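Local atomic coordinates of interferon-activable protein 202 (Mus musculus, PDB entry 4L5R), a protein that binds double-stranded DNA without sequence specificity through its first HIN-200 domain and restrains the AIM2 inflammasome, probably by sequestering cytoplasmic DNA. Residues K4-G9 / K52-D57; M56-K61 / A86-A91; S71-F74 / I79-I82. One frame throughout, in Å; residues are numbered along the deposited sequence.

Interaction 1 of 3, residues K4-G9 / K52-D57; sequences KNISKG and KVFNMD. With NA (sodium ion), chain D; nucleotides of chain C.
N5 and F54 mark the nearest approach of the two backbones, their CA atoms 7.3 Å apart, and no hydrogen bond joins the segments. Residues 4-9 run as an irregular loop ahead of strand 11-13, while 52-57 leaves the end of strand 48-53 and enters a 3-10 turn at M56; N55 OD1 accepts from D57 N in an Asx turn. The F54 ring carries the contact. With CG anti to its carbonyl carbon (chi1 -61°), the ring is turned face-on to N5, whose backbone O sits over one face, 3.7 Å from F54 CZ and offset toward the rim. N5 CB lies over the same face, a CH-pi contact 4.3 Å from the F54 centroid and 20° off the normal. I6 approaches obliquely, its CD1 4.4 Å from F54 CD2. The N5 amide is gripped at both ends: OD1 receives K4 NZ at 3.0 Å from above the carbonyl plane, and ND2 is bonded to E35, which also forms a salt bridge with K4. The backbone O of F54 binds the sodium ion at 2.8 Å, joined by N36 O. At the other end of 4-9, K8 reaches the DNA: its chain, bent at chi3 and chi4, runs along the sugar of DC16 of chain C, and K8 NZ gives a 3.0 Å hydrogen bond to O2 of DT15 of chain C, on the minor-groove edge of the base. Shortened to an alanine, this residue would probably leave thymine O2 without its donor, strip methylenes from the DC16 sugar and remove a positive charge beside the strand. Through N5 the segment packs on the first OB fold beside the sodium site; thymine and cytosine share O2, so the K8 contact is compatible with this HIN-200 domain's non-specific dsDNA binding, and the lysine's charge suits its electrostatic character.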
loop_
_atom_site.group_PDB
_atom_site.type_symbol
_atom_site.label_atom_id
_atom_site.label_comp_id
_atom_site.label_asym_id
_atom_site.label_seq_id
_atom_site.Cartn_x
_atom_site.Cartn_y
_atom_site.Cartn_z
ATOM N N LYS A 4 -5.125 -13.755 12.119
ATOM C CA LYS A 4 -5.373 -12.475 12.792
ATOM C C LYS A 4 -4.969 -11.292 11.910
ATOM O O LYS A 4 -3.846 -11.247 11.397
ATOM C CB LYS A 4 -4.605 -12.413 14.116
ATOM C CG LYS A 4 -5.357 -11.760 15.274
ATOM C CD LYS A 4 -5.718 -10.313 14.993
ATOM C CE LYS A 4 -6.404 -9.676 16.201
ATOM N NZ LYS A 4 -6.888 -8.288 15.925
ATOM N N ASN A 5 -5.893 -10.345 11.741
ATOM C CA ASN A 5 -5.658 -9.132 10.959
ATOM C C ASN A 5 -5.513 -9.316 9.449
ATOM O O ASN A 5 -5.403 -8.328 8.717
ATOM C CB ASN A 5 -4.462 -8.347 11.502
ATOM C CG ASN A 5 -4.765 -7.676 12.823
ATOM O OD1 ASN A 5 -5.927 -7.527 13.204
ATOM N ND2 ASN A 5 -3.721 -7.265 13.530
ATOM N N ILE A 6 -5.523 -10.562 8.978
ATOM C CA ILE A 6 -5.395 -10.816 7.537
ATOM C C ILE A 6 -6.706 -10.550 6.792
ATOM O O ILE A 6 -7.789 -10.780 7.326
ATOM C CB ILE A 6 -4.927 -12.257 7.245
ATOM C CG1 ILE A 6 -3.578 -12.527 7.909
ATOM C CG2 ILE A 6 -4.825 -12.500 5.735
ATOM C CD1 ILE A 6 -2.460 -11.625 7.412
ATOM N N SER A 7 -6.606 -10.083 5.551
ATOM C CA SER A 7 -7.793 -9.762 4.758
ATOM C C SER A 7 -8.617 -11.002 4.405
ATOM O O SER A 7 -8.084 -12.110 4.326
ATOM C CB SER A 7 -7.405 -9.009 3.480
ATOM O OG SER A 7 -6.944 -7.695 3.776
ATOM N N LYS A 8 -9.915 -10.798 4.189
ATOM C CA LYS A 8 -10.823 -11.870 3.785
ATOM C C LYS A 8 -10.354 -12.560 2.510
ATOM O O LYS A 8 -9.984 -11.902 1.537
ATOM C CB LYS A 8 -12.241 -11.325 3.560
ATOM C CG LYS A 8 -12.924 -10.779 4.802
ATOM C CD LYS A 8 -14.376 -10.402 4.519
ATOM C CE LYS A 8 -14.484 -9.198 3.586
ATOM N NZ LYS A 8 -15.459 -9.437 2.486
ATOM N N GLY A 9 -10.377 -13.889 2.520
ATOM C CA GLY A 9 -10.067 -14.664 1.333
ATOM C C GLY A 9 -8.593 -14.797 0.980
ATOM O O GLY A 9 -8.256 -15.344 -0.069
ATOM N N LYS A 52 1.437 -5.372 3.174
ATOM C CA LYS A 52 0.895 -4.840 4.422
ATOM C C LYS A 52 1.460 -5.671 5.549
ATOM O O LYS A 52 1.324 -6.909 5.557
ATOM C CB LYS A 52 -0.631 -4.907 4.435
ATOM C CG LYS A 52 -1.304 -3.957 3.427
ATOM C CD LYS A 52 -2.778 -4.298 3.226
ATOM C CE LYS A 52 -3.444 -3.279 2.284
ATOM N NZ LYS A 52 -4.900 -3.538 2.168
ATOM N N VAL A 53 2.094 -5.000 6.508
ATOM C CA VAL A 53 2.797 -5.701 7.573
ATOM C C VAL A 53 2.129 -5.356 8.905
ATOM O O VAL A 53 1.919 -4.187 9.206
ATOM C CB VAL A 53 4.297 -5.328 7.601
ATOM C CG1 VAL A 53 5.033 -6.147 8.663
ATOM C CG2 VAL A 53 4.946 -5.528 6.216
ATOM N N PHE A 54 1.761 -6.374 9.669
ATOM C CA PHE A 54 0.971 -6.186 10.887
ATOM C C PHE A 54 1.782 -6.474 12.124
ATOM O O PHE A 54 1.373 -6.176 13.239
ATOM C CB PHE A 54 -0.276 -7.070 10.845
ATOM C CG PHE A 54 -1.167 -6.741 9.694
ATOM C CD1 PHE A 54 -1.946 -5.603 9.725
ATOM C CD2 PHE A 54 -1.183 -7.526 8.557
ATOM C CE1 PHE A 54 -2.745 -5.253 8.641
ATOM C CE2 PHE A 54 -1.989 -7.188 7.469
ATOM C CZ PHE A 54 -2.769 -6.061 7.512
ATOM N N ASN A 55 2.954 -7.045 11.920
ATOM C CA ASN A 55 3.810 -7.396 13.038
ATOM C C ASN A 55 4.895 -6.347 13.198
ATOM O O ASN A 55 5.814 -6.287 12.395
ATOM C CB ASN A 55 4.413 -8.779 12.811
ATOM C CG ASN A 55 5.324 -9.199 13.936
ATOM O OD1 ASN A 55 5.474 -8.474 14.920
ATOM N ND2 ASN A 55 5.938 -10.378 13.805
ATOM N N MET A 56 4.772 -5.496 14.221
ATOM C CA MET A 56 5.702 -4.370 14.386
ATOM C C MET A 56 7.155 -4.798 14.611
ATOM O O MET A 56 8.083 -4.025 14.346
ATOM C CB MET A 56 5.253 -3.429 15.520
ATOM C CG MET A 56 3.974 -2.684 15.236
ATOM S SD MET A 56 4.044 -1.787 13.665
ATOM C CE MET A 56 3.240 -2.937 12.562
ATOM N N ASP A 57 7.351 -6.023 15.099
ATOM C CA ASP A 57 8.685 -6.596 15.227
ATOM C C ASP A 57 9.436 -6.640 13.897
ATOM O O ASP A 57 10.653 -6.768 13.871
ATOM C CB ASP A 57 8.604 -8.010 15.801
ATOM C CG ASP A 57 8.212 -8.023 17.268
ATOM O OD1 ASP A 57 8.298 -6.960 17.923
ATOM O OD2 ASP A 57 7.821 -9.101 17.761
HETATM NA NA NA D . -1.094 -5.308 14.342
ATOM P P DC C 16 -16.475 -16.018 0.703
ATOM O OP1 DC C 16 -15.589 -16.447 -0.402
ATOM O OP2 DC C 16 -17.652 -16.830 1.091
ATOM O "O5'" DC C 16 -15.590 -15.830 2.015
ATOM C "C5'" DC C 16 -14.640 -14.793 2.052
ATOM C "C4'" DC C 16 -14.458 -14.366 3.491
ATOM O "O4'" DC C 16 -15.687 -13.809 4.010
ATOM C "C3'" DC C 16 -14.077 -15.502 4.432
ATOM O "O3'" DC C 16 -12.759 -15.216 4.854
ATOM C "C2'" DC C 16 -15.110 -15.447 5.565
ATOM C "C1'" DC C 16 -15.715 -14.053 5.398
ATOM N N1 DC C 16 -17.122 -13.855 5.856
ATOM C C2 DC C 16 -17.362 -13.027 6.962
ATOM O O2 DC C 16 -16.400 -12.504 7.537
ATOM N N3 DC C 16 -18.638 -12.819 7.375
ATOM C C4 DC C 16 -19.648 -13.401 6.724
ATOM N N4 DC C 16 -20.886 -13.172 7.173
ATOM C C5 DC C 16 -19.428 -14.242 5.588
ATOM C C6 DC C 16 -18.161 -14.436 5.191
ATOM P P DT C 15 -22.294 -13.779 -1.404
ATOM O OP1 DT C 15 -22.059 -14.642 -2.584
ATOM O OP2 DT C 15 -23.299 -14.171 -0.391
ATOM O "O5'" DT C 15 -20.915 -13.558 -0.623
ATOM C "C5'" DT C 15 -19.773 -13.046 -1.292
ATOM C "C4'" DT C 15 -18.640 -12.921 -0.293
ATOM O "O4'" DT C 15 -18.988 -11.926 0.703
ATOM C "C3'" DT C 15 -18.356 -14.212 0.469
ATOM O "O3'" DT C 15 -16.984 -14.529 0.379
ATOM C "C2'" DT C 15 -18.757 -13.917 1.912
ATOM C "C1'" DT C 15 -18.607 -12.402 1.977
ATOM N N1 DT C 15 -19.458 -11.770 3.032
ATOM C C2 DT C 15 -18.853 -11.000 4.000
ATOM O O2 DT C 15 -17.655 -10.792 4.043
ATOM N N3 DT C 15 -19.717 -10.470 4.916
ATOM C C4 DT C 15 -21.084 -10.630 4.977
ATOM O O4 DT C 15 -21.759 -10.104 5.859
ATOM C C5 DT C 15 -21.654 -11.451 3.936
ATOM C C7 DT C 15 -23.133 -11.697 3.890
ATOM C C6 DT C 15 -20.823 -11.977 3.026
#

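Interaction 2 of 3, residues M56-K61 / A86-A91; sequences MDLKEK and ATVSEA
L58 and K61 meet V88 through different branches of the valine. From the 3-10 turn, the forked end of L58 crosses the valine obliquely and straddles V88 CG2, with L58 CD2 at 3.8 Å and L58 CD1 at 4.0 Å from that methyl. V88 stands with CG1 anti to its backbone N (chi1 -178°), which leaves CG2 for the leucine and CG1 for the lysine. K61 runs alongside V88, the two side chains pointing opposite ways: K61 CD lies 4.0 Å from V88 CG1. A bend at the last torsion, chi4 -74°, then carries K61 NZ to V88 O, where the bond is weak at 3.5 Å. The lysine therefore contributes mainly its methylene chain, laid along the margin of the apolar pair. Backbone bonds from K59 N to M56 O and from K61 N to L58 O close the turn, and L58 and K61 both point from it toward the strand. V88 also touches I68, while T87 and S89 pair through their backbones with S71 and T69, so its strand is fixed to strand 67-76. The arrangement belongs to the first OB-type barrel of the HIN domain: the short 3-10 turn between strands 48-53 and 67-76, where many OB folds carry a helix, packs against strand 87-90.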
loop_
_atom_site.group_PDB
_atom_site.type_symbol
_atom_site.label_atom_id
_atom_site.label_comp_id
_atom_site.label_asym_id
_atom_site.label_seq_id
_atom_site.Cartn_x
_atom_site.Cartn_y
_atom_site.Cartn_z
ATOM N N MET A 56 4.772 -5.496 14.221
ATOM C CA MET A 56 5.702 -4.370 14.386
ATOM C C MET A 56 7.155 -4.798 14.611
ATOM O O MET A 56 8.083 -4.025 14.346
ATOM C CB MET A 56 5.253 -3.429 15.520
ATOM C CG MET A 56 3.974 -2.684 15.236
ATOM S SD MET A 56 4.044 -1.787 13.665
ATOM C CE MET A 56 3.240 -2.937 12.562
ATOM N N ASP A 57 7.351 -6.023 15.099
ATOM C CA ASP A 57 8.685 -6.596 15.227
ATOM C C ASP A 57 9.436 -6.640 13.897
ATOM O O ASP A 57 10.653 -6.768 13.871
ATOM C CB ASP A 57 8.604 -8.010 15.801
ATOM C CG ASP A 57 8.212 -8.023 17.268
ATOM O OD1 ASP A 57 8.298 -6.960 17.923
ATOM O OD2 ASP A 57 7.821 -9.101 17.761
ATOM N N LEU A 58 8.716 -6.516 12.792
ATOM C CA LEU A 58 9.350 -6.599 11.484
ATOM C C LEU A 58 9.789 -5.247 10.943
ATOM O O LEU A 58 10.461 -5.176 9.915
ATOM C CB LEU A 58 8.401 -7.254 10.486
ATOM C CG LEU A 58 7.864 -8.625 10.895
ATOM C CD1 LEU A 58 6.880 -9.108 9.833
ATOM C CD2 LEU A 58 9.012 -9.638 11.090
ATOM N N LYS A 59 9.407 -4.168 11.617
ATOM C CA LYS A 59 9.683 -2.837 11.080
ATOM C C LYS A 59 11.188 -2.680 10.855
ATOM O O LYS A 59 11.624 -2.188 9.816
ATOM C CB LYS A 59 9.096 -1.735 11.986
ATOM C CG LYS A 59 9.362 -0.291 11.538
ATOM C CD LYS A 59 8.912 0.000 10.103
ATOM C CE LYS A 59 9.304 1.430 9.711
ATOM N NZ LYS A 59 9.236 1.724 8.250
ATOM N N GLU A 60 11.986 -3.156 11.806
ATOM C CA GLU A 60 13.438 -3.047 11.692
ATOM C C GLU A 60 14.016 -3.885 10.547
ATOM O O GLU A 60 15.095 -3.588 10.039
ATOM C CB GLU A 60 14.113 -3.407 13.030
ATOM C CG GLU A 60 13.894 -4.850 13.446
ATOM C CD GLU A 60 14.358 -5.130 14.869
ATOM O OE1 GLU A 60 15.050 -4.267 15.453
ATOM O OE2 GLU A 60 14.019 -6.209 15.403
ATOM N N LYS A 61 13.280 -4.907 10.120
ATOM C CA LYS A 61 13.727 -5.777 9.041
ATOM C C LYS A 61 13.407 -5.220 7.652
ATOM O O LYS A 61 14.044 -5.585 6.668
ATOM C CB LYS A 61 13.118 -7.175 9.184
ATOM C CG LYS A 61 13.767 -8.013 10.298
ATOM C CD LYS A 61 13.010 -9.306 10.556
ATOM C CE LYS A 61 13.655 -10.110 11.687
ATOM N NZ LYS A 61 14.927 -10.770 11.249
ATOM N N ALA A 86 3.933 -15.309 10.111
ATOM C CA ALA A 86 5.032 -15.428 9.148
ATOM C C ALA A 86 6.430 -15.538 9.784
ATOM O O ALA A 86 6.653 -15.144 10.934
ATOM C CB ALA A 86 4.987 -14.270 8.148
ATOM N N THR A 87 7.363 -16.105 9.026
ATOM C CA THR A 87 8.774 -16.042 9.364
ATOM C C THR A 87 9.494 -15.113 8.398
ATOM O O THR A 87 9.322 -15.215 7.174
ATOM C CB THR A 87 9.431 -17.428 9.289
ATOM O OG1 THR A 87 8.808 -18.300 10.241
ATOM C CG2 THR A 87 10.910 -17.322 9.591
ATOM N N VAL A 88 10.309 -14.217 8.942
ATOM C CA VAL A 88 11.103 -13.312 8.119
ATOM C C VAL A 88 12.555 -13.388 8.553
ATOM O O VAL A 88 12.870 -13.101 9.708
ATOM C CB VAL A 88 10.604 -11.851 8.231
ATOM C CG1 VAL A 88 11.422 -10.933 7.325
ATOM C CG2 VAL A 88 9.124 -11.770 7.888
ATOM N N SER A 89 13.430 -13.802 7.638
ATOM C CA SER A 89 14.861 -13.925 7.914
ATOM C C SER A 89 15.645 -13.019 6.979
ATOM O O SER A 89 15.164 -12.661 5.906
ATOM C CB SER A 89 15.337 -15.364 7.690
ATOM O OG SER A 89 14.587 -16.291 8.455
ATOM N N GLU A 90 16.857 -12.657 7.380
ATOM C CA GLU A 90 17.786 -12.025 6.456
ATOM C C GLU A 90 18.219 -13.068 5.433
ATOM O O GLU A 90 18.511 -14.218 5.779
ATOM C CB GLU A 90 18.990 -11.454 7.197
ATOM C CG GLU A 90 20.197 -11.155 6.323
ATOM C CD GLU A 90 21.486 -11.095 7.134
ATOM O OE1 GLU A 90 21.405 -11.182 8.378
ATOM O OE2 GLU A 90 22.577 -10.971 6.534
ATOM N N ALA A 91 18.249 -12.662 4.167
ATOM C CA ALA A 91 18.515 -13.587 3.072
ATOM C C ALA A 91 19.973 -14.013 3.018
ATOM O O ALA A 91 20.878 -13.212 3.245
ATOM C CB ALA A 91 18.088 -12.977 1.740
#

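Interaction 3 of 3, residues S71-F74 / I79-I82; sequences SKYF and ILEI
A beta hairpin pairs strand 67-76 with strand 79-82, and F74 and E81 form an antiparallel hydrogen-bonded pair within it. F74 N gives to E81 O at 2.9 Å with an N-H...O angle of 167°, and E81 N returns a bond to F74 O at 2.8 Å. F74 O also takes a CA-H...O contact from L80 CA at 3.4 Å. The side chains of F74 and E81 leave the same face; the F74 ring swings off from the E81 side chain, with E81 O at its edge, close to the ring plane. Y73, L80 and I82 make the apolar contacts. With CG between the backbone N and the carbonyl carbon (chi1 63°), the Y73 ring is laid across toward L80, whose CG comes up to its CD2-CE2 side, 4.1 Å from Y73 CE2. Y73 CB meets I82 CG1 at 4.0 Å. K72 and Y73 form a G1 beta bulge opposite H13, whose ring meets that of Y73 with the planes almost parallel. Beyond the hairpin, strand 48-53 runs parallel to 79-82, with K52 bonded through its backbone to L80 and I82, while M17 of strand 17-30 touches both Y73 and L80.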
loop_
_atom_site.group_PDB
_atom_site.type_symbol
_atom_site.label_atom_id
_atom_site.label_comp_id
_atom_site.label_asym_id
_atom_site.label_seq_id
_atom_site.Cartn_x
_atom_site.Cartn_y
_atom_site.Cartn_z
ATOM N N SER A 71 8.191 -16.412 4.661
ATOM C CA SER A 71 7.386 -17.616 4.521
ATOM C C SER A 71 6.206 -17.569 5.483
ATOM O O SER A 71 6.246 -16.858 6.497
ATOM C CB SER A 71 8.240 -18.865 4.794
ATOM O OG SER A 71 8.861 -18.776 6.060
ATOM N N LYS A 72 5.171 -18.345 5.168
ATOM C CA LYS A 72 3.928 -18.338 5.922
ATOM C C LYS A 72 3.339 -16.919 5.941
ATOM O O LYS A 72 2.879 -16.415 6.967
ATOM C CB LYS A 72 4.135 -18.908 7.328
ATOM C CG LYS A 72 4.572 -20.376 7.325
ATOM C CD LYS A 72 4.867 -20.886 8.733
ATOM C CE LYS A 72 3.587 -21.075 9.537
ATOM N NZ LYS A 72 3.807 -20.870 11.004
ATOM N N TYR A 73 3.394 -16.286 4.782
ATOM C CA TYR A 73 2.754 -15.000 4.557
ATOM C C TYR A 73 1.495 -15.272 3.745
ATOM O O TYR A 73 1.303 -16.375 3.230
ATOM C CB TYR A 73 3.695 -14.077 3.781
ATOM C CG TYR A 73 4.031 -14.592 2.389
ATOM C CD1 TYR A 73 5.097 -15.472 2.190
ATOM C CD2 TYR A 73 3.281 -14.208 1.279
ATOM C CE1 TYR A 73 5.406 -15.945 0.916
ATOM C CE2 TYR A 73 3.581 -14.678 0.002
ATOM C CZ TYR A 73 4.644 -15.549 -0.166
ATOM O OH TYR A 73 4.944 -16.024 -1.426
ATOM N N PHE A 74 0.640 -14.269 3.620
ATOM C CA PHE A 74 -0.607 -14.426 2.893
ATOM C C PHE A 74 -0.599 -13.573 1.640
ATOM O O PHE A 74 0.123 -12.574 1.546
ATOM C CB PHE A 74 -1.804 -14.021 3.765
ATOM C CG PHE A 74 -2.039 -14.934 4.931
ATOM C CD1 PHE A 74 -1.308 -14.788 6.101
ATOM C CD2 PHE A 74 -2.997 -15.939 4.863
ATOM C CE1 PHE A 74 -1.521 -15.633 7.184
ATOM C CE2 PHE A 74 -3.217 -16.787 5.942
ATOM C CZ PHE A 74 -2.480 -16.634 7.103
ATOM N N ILE A 79 -1.695 -8.578 -3.113
ATOM C CA ILE A 79 -1.051 -7.816 -2.055
ATOM C C ILE A 79 -0.556 -8.836 -1.027
ATOM O O ILE A 79 -1.306 -9.706 -0.608
ATOM C CB ILE A 79 -2.033 -6.851 -1.326
ATOM C CG1 ILE A 79 -2.838 -6.000 -2.318
ATOM C CG2 ILE A 79 -1.268 -5.978 -0.314
ATOM C CD1 ILE A 79 -2.111 -4.808 -2.854
ATOM N N LEU A 80 0.702 -8.735 -0.635
ATOM C CA LEU A 80 1.241 -9.638 0.372
ATOM C C LEU A 80 0.873 -9.096 1.753
ATOM O O LEU A 80 1.025 -7.902 2.008
ATOM C CB LEU A 80 2.752 -9.713 0.238
ATOM C CG LEU A 80 3.328 -10.690 -0.786
ATOM C CD1 LEU A 80 2.350 -11.026 -1.890
ATOM C CD2 LEU A 80 4.656 -10.181 -1.329
ATOM N N GLU A 81 0.376 -9.970 2.624
ATOM C CA GLU A 81 0.019 -9.578 3.991
ATOM C C GLU A 81 0.791 -10.451 4.959
ATOM O O GLU A 81 0.856 -11.677 4.800
ATOM C CB GLU A 81 -1.480 -9.710 4.213
ATOM C CG GLU A 81 -2.297 -8.743 3.307
ATOM C CD GLU A 81 -3.788 -8.721 3.604
ATOM O OE1 GLU A 81 -4.260 -9.552 4.407
ATOM O OE2 GLU A 81 -4.489 -7.850 3.030
ATOM N N ILE A 82 1.388 -9.817 5.959
ATOM C CA ILE A 82 2.303 -10.510 6.840
ATOM C C ILE A 82 1.920 -10.221 8.282
ATOM O O ILE A 82 1.948 -9.070 8.712
ATOM C CB ILE A 82 3.749 -10.073 6.585
ATOM C CG1 ILE A 82 4.129 -10.346 5.111
ATOM C CG2 ILE A 82 4.712 -10.775 7.604
ATOM C CD1 ILE A 82 5.434 -9.735 4.685
#

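In the fold
From the N terminus, interaction 1 closes the longest loop: the leader 4-9 meets 52-57 across the intervening strands 11-13, 17-30 and 35-43 and most of 48-53. Interaction 2 opens on M56 and D57, where interaction 1 ends, and closes at strand 87-90; interaction 3, a short hairpin, nests inside that loop. All three reach the first of the chain's two sheets. Direct contacts link them: S7 OG bonds to E81 OE2 and K52 N to L80 O between interactions 1 and 3, T87 N bonds to S71 O between 2 and 3, and L58 CD1 packs against both V53 and I82. Leader, turn and hairpin are thereby tied to one barrel.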